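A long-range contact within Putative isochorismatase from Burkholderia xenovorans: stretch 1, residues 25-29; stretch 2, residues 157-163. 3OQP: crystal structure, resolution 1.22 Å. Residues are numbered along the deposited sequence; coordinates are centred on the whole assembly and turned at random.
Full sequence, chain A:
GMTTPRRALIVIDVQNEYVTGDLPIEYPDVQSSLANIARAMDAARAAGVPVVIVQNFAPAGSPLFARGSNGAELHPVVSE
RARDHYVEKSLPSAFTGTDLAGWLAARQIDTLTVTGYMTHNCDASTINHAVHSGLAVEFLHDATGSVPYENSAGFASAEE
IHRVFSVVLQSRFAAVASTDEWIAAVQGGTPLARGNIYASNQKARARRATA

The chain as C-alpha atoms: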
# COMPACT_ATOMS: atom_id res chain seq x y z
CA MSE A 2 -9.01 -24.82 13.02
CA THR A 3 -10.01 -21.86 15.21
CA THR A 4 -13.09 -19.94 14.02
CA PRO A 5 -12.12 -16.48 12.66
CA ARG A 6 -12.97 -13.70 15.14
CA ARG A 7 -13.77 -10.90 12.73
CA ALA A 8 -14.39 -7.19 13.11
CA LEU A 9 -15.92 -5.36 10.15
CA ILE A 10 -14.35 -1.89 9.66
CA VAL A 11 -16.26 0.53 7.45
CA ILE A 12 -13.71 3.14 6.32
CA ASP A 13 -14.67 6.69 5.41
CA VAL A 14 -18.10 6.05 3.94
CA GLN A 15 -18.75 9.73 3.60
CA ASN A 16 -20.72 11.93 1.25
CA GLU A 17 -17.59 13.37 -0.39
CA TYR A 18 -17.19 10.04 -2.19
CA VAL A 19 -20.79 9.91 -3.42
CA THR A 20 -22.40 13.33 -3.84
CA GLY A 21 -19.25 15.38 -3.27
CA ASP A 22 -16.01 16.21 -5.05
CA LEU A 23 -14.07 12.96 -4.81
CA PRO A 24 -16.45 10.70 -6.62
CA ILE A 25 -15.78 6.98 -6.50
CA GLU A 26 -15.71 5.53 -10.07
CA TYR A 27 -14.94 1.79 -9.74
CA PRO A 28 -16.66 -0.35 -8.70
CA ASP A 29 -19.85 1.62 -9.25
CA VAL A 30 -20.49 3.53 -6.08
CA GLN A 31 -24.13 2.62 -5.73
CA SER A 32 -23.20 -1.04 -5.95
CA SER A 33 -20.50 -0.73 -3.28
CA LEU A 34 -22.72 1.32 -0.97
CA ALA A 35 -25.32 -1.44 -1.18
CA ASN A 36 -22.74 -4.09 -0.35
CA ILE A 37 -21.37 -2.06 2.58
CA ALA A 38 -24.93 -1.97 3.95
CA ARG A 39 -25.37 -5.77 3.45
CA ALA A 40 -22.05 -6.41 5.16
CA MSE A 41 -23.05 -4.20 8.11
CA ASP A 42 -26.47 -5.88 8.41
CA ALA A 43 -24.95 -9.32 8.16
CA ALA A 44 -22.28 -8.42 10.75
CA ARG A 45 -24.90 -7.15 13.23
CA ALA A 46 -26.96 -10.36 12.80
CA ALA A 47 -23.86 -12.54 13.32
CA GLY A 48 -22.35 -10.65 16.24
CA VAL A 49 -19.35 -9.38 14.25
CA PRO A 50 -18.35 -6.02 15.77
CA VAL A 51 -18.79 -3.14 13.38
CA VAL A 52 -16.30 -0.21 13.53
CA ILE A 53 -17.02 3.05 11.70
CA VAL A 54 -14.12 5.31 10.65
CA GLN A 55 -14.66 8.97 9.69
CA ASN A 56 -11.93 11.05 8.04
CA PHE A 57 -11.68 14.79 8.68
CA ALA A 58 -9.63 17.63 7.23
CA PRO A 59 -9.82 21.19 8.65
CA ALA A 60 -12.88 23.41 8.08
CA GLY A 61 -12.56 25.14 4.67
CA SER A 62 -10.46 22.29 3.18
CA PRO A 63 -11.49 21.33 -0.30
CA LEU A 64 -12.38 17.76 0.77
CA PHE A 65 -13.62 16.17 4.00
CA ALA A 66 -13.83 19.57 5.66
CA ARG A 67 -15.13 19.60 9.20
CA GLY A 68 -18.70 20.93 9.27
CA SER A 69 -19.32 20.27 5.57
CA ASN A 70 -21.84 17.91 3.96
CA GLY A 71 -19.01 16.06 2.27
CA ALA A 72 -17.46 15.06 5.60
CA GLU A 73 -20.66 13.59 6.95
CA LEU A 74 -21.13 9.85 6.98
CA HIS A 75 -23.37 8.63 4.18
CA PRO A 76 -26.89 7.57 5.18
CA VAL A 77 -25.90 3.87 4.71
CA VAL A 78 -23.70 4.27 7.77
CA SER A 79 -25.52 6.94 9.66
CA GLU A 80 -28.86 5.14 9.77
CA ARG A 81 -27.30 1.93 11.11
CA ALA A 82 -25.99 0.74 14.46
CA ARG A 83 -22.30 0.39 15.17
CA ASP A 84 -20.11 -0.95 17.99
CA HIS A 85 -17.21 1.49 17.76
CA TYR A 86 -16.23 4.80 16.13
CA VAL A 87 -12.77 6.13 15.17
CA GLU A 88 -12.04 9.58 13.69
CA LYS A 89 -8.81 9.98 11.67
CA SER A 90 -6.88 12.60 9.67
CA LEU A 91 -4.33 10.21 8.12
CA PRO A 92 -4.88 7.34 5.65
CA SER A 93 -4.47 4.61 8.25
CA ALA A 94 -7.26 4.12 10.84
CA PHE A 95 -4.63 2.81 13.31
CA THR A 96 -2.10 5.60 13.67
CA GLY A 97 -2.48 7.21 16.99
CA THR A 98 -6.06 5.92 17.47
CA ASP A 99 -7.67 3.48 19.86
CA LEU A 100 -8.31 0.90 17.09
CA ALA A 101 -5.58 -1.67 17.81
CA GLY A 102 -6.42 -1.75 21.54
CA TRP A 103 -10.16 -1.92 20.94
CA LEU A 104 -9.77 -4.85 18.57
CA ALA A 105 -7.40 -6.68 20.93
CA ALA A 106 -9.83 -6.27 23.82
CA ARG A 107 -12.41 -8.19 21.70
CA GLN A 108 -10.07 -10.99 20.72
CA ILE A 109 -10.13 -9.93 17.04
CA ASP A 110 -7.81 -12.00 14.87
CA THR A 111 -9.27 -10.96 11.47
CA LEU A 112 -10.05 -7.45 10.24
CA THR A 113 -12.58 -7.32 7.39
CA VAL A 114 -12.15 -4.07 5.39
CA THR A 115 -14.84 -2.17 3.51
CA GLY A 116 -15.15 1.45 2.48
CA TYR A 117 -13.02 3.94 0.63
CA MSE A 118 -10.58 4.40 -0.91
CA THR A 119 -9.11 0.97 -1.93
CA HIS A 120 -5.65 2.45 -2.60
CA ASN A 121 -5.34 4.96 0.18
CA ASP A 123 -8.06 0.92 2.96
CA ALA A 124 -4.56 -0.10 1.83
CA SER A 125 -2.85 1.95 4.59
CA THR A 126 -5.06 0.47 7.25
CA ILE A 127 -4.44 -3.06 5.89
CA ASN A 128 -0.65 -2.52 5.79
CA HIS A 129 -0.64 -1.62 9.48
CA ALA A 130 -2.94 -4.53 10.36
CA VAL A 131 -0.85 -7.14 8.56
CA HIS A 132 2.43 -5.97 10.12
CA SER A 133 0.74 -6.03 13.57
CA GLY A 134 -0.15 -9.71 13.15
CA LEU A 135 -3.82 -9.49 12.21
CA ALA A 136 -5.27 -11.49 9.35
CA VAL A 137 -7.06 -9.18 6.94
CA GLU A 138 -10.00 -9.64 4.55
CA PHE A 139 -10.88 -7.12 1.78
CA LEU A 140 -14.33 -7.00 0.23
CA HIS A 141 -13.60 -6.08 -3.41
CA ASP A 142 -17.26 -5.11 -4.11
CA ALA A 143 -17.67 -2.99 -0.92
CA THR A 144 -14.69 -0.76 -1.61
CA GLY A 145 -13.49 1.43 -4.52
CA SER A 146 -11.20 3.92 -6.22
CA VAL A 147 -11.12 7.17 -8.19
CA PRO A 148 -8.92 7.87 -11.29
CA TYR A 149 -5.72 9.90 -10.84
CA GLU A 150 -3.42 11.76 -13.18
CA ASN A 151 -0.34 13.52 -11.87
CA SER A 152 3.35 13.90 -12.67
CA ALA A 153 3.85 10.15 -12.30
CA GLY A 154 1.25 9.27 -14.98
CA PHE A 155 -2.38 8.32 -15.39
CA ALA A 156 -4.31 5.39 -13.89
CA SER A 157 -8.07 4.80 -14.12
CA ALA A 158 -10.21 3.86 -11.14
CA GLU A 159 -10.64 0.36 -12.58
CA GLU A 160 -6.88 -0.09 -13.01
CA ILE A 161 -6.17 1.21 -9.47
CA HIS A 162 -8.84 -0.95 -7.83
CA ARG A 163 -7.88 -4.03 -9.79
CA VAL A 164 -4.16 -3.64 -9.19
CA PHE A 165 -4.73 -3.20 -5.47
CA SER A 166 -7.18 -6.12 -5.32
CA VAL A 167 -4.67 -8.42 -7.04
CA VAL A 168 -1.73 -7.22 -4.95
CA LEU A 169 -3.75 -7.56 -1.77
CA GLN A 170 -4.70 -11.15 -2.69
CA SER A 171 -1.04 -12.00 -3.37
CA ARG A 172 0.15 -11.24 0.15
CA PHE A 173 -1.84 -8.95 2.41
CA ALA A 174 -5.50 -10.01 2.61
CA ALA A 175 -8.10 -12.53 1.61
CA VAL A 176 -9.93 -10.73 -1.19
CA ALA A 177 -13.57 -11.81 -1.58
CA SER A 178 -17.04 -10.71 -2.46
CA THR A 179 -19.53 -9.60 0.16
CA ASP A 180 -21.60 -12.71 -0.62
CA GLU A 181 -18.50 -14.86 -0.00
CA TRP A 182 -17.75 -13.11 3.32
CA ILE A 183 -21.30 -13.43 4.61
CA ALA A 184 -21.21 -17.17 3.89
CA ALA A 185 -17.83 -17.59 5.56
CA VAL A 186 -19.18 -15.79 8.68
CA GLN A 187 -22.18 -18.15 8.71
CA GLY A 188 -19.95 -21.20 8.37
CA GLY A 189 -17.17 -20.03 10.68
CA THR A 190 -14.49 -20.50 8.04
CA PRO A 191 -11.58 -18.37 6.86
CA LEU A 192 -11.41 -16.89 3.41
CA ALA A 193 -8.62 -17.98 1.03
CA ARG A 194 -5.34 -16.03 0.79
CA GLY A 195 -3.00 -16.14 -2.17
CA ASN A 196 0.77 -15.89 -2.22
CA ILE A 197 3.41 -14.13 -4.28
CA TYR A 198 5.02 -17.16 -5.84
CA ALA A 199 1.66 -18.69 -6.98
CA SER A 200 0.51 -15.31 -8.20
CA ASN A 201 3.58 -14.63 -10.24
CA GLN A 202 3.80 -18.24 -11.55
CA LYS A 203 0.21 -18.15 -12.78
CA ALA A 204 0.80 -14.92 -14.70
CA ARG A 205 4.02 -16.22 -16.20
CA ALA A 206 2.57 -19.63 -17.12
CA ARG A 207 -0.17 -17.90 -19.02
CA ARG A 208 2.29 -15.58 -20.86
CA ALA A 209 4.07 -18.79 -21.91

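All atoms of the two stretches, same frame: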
# COMPACT_ATOMS: atom_id res chain seq x y z
N ILE A 25 -16.20 8.35 -6.19
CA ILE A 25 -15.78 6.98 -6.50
C ILE A 25 -16.27 6.56 -7.90
O ILE A 25 -17.46 6.76 -8.22
CB ILE A 25 -16.32 6.03 -5.42
CG1 ILE A 25 -15.69 6.29 -4.06
CG2 ILE A 25 -16.15 4.57 -5.86
CD1 ILE A 25 -14.18 5.97 -3.95
N GLU A 26 -15.38 5.96 -8.69
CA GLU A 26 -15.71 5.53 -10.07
C GLU A 26 -15.64 4.04 -10.29
O GLU A 26 -16.21 3.59 -11.26
CB GLU A 26 -14.86 6.19 -11.13
CG GLU A 26 -15.06 7.66 -11.15
CD GLU A 26 -14.42 8.37 -12.36
OE1 GLU A 26 -13.91 7.68 -13.30
OE2 GLU A 26 -14.46 9.62 -12.32
N TYR A 27 -14.95 3.23 -9.49
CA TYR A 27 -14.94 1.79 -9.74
C TYR A 27 -14.61 1.06 -8.46
O TYR A 27 -13.69 1.47 -7.75
CB TYR A 27 -13.86 1.42 -10.73
CG TYR A 27 -14.07 0.02 -11.23
CD1 TYR A 27 -13.56 -1.06 -10.52
CD2 TYR A 27 -14.84 -0.26 -12.36
CE1 TYR A 27 -13.74 -2.39 -10.95
CE2 TYR A 27 -15.06 -1.57 -12.79
CZ TYR A 27 -14.52 -2.63 -12.10
OH TYR A 27 -14.71 -3.93 -12.58
N PRO A 28 -15.39 0.03 -8.11
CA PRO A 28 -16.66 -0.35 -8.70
C PRO A 28 -17.65 0.82 -8.64
O PRO A 28 -17.47 1.84 -7.96
CB PRO A 28 -17.12 -1.53 -7.81
CG PRO A 28 -15.83 -2.10 -7.29
CD PRO A 28 -14.99 -0.88 -7.03
N ASP A 29 -18.77 0.65 -9.33
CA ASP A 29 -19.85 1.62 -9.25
C ASP A 29 -20.19 1.92 -7.78
O ASP A 29 -20.41 1.02 -6.99
CB ASP A 29 -21.07 1.06 -9.96
CG ASP A 29 -22.23 2.01 -9.95
OD1 ASP A 29 -22.33 2.89 -10.84
OD2 ASP A 29 -23.07 1.87 -9.06
N SER A 157 -6.63 4.75 -14.31
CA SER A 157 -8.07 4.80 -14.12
C SER A 157 -8.46 4.21 -12.76
O SER A 157 -7.70 3.46 -12.14
CB SER A 157 -8.77 4.04 -15.23
OG SER A 157 -8.51 2.68 -15.16
N ALA A 158 -9.69 4.45 -12.36
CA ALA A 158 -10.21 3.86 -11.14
C ALA A 158 -10.24 2.35 -11.25
O ALA A 158 -9.91 1.65 -10.28
CB ALA A 158 -11.59 4.42 -10.76
N GLU A 159 -10.62 1.79 -12.42
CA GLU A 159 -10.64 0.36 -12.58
C GLU A 159 -9.23 -0.21 -12.44
O GLU A 159 -9.03 -1.24 -11.80
CB GLU A 159 -11.26 -0.03 -13.93
CG GLU A 159 -11.47 -1.55 -14.13
CD GLU A 159 -10.21 -2.34 -14.45
OE1 GLU A 159 -9.22 -1.79 -15.03
OE2 GLU A 159 -10.25 -3.58 -14.20
N GLU A 160 -8.25 0.43 -13.05
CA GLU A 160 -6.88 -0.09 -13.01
C GLU A 160 -6.38 -0.04 -11.55
O GLU A 160 -5.77 -0.98 -11.05
CB GLU A 160 -5.91 0.71 -13.87
CG GLU A 160 -5.99 0.50 -15.33
CD GLU A 160 -5.07 1.42 -16.11
OE1 GLU A 160 -5.02 2.65 -15.78
OE2 GLU A 160 -4.44 0.94 -17.08
N ILE A 161 -6.63 1.06 -10.86
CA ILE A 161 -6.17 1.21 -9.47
C ILE A 161 -6.82 0.11 -8.60
O ILE A 161 -6.15 -0.54 -7.83
CB ILE A 161 -6.41 2.62 -8.91
CG1 ILE A 161 -5.60 3.63 -9.71
CG2 ILE A 161 -6.10 2.66 -7.39
CD1 ILE A 161 -5.83 5.07 -9.35
N HIS A 162 -8.13 -0.01 -8.65
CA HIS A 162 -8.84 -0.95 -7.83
C HIS A 162 -8.45 -2.38 -8.10
O HIS A 162 -8.25 -3.17 -7.19
CB HIS A 162 -10.35 -0.74 -7.96
CG HIS A 162 -11.17 -1.64 -7.10
ND1 HIS A 162 -11.36 -1.42 -5.75
CD2 HIS A 162 -11.87 -2.75 -7.42
CE1 HIS A 162 -12.18 -2.37 -5.30
NE2 HIS A 162 -12.50 -3.18 -6.29
N ARG A 163 -8.32 -2.70 -9.39
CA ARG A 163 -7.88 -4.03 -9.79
C ARG A 163 -6.46 -4.35 -9.32
O ARG A 163 -6.20 -5.45 -8.77
CB ARG A 163 -8.03 -4.25 -11.28
CG ARG A 163 -7.51 -5.59 -11.77
CD ARG A 163 -7.93 -6.02 -13.19
NE ARG A 163 -7.78 -4.90 -14.10
CZ ARG A 163 -6.65 -4.52 -14.70
NH1 ARG A 163 -5.56 -5.23 -14.58
NH2 ARG A 163 -6.64 -3.43 -15.43
O HOH W 1 -11.81 5.97 -13.92
O HOH W 2 -12.01 -4.93 -12.64

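Two CH-pi contacts of opposite sense, and no direct hydrogen bond, join these stretches, which lie more than 130 residues apart in sequence. In one, the loop supplies the ring: Glu 159 CG sits 3.8 Å from the centroid of the Tyr 27 ring, only 9° off its normal. In the other the helix supplies it: Pro 28 CD lies 3.5 Å from the centroid of the His 162 ring, 12° off the normal. The pair illustrates a general principle, that aliphatic C-H groups pack well against aromatic faces; in Pro 28 the CD is also polarised by the amide nitrogen beside it.

The loop meets the start of a helix, from Ala 158 to His 162, whose N-cap is Ser 157; there Glu 160 N donates to Ser 157 OG at 3.1 Å. One helical turn separates Ala 158 from His 162, so both direct their CA-to-CB bonds toward the loop. Ala 158 offers a small apolar surface, its CB lying 3.7 Å from Glu 26 CB and 3.8 Å from Tyr 27 CB. The peptide bond between Tyr 27 and Pro 28 is cis, and these two consecutive residues engage Glu 159 and His 162 respectively in the two CH-pi contacts. The Tyr 27 and His 162 rings themselves meet obliquely, with planes at 60° and centroids 5.9 Å apart.

Glu 159 shows how a charged residue can serve an apolar contact. Its CG covers the tyrosine face while its carboxylate is held within the helix by Arg 163, whose NE donates to Glu 159 OE2 at 2.8 Å in a salt bridge.

Polar links between the stretches pass through water. One water donates to Glu 26 OE1 (2.8 Å) and accepts from Ala 158 N (3.0 Å), a backbone donor in the first turn. A second donates to Glu 159 OE2 (2.7 Å) and hydrogen-bonds Tyr 27 OH (2.9 Å).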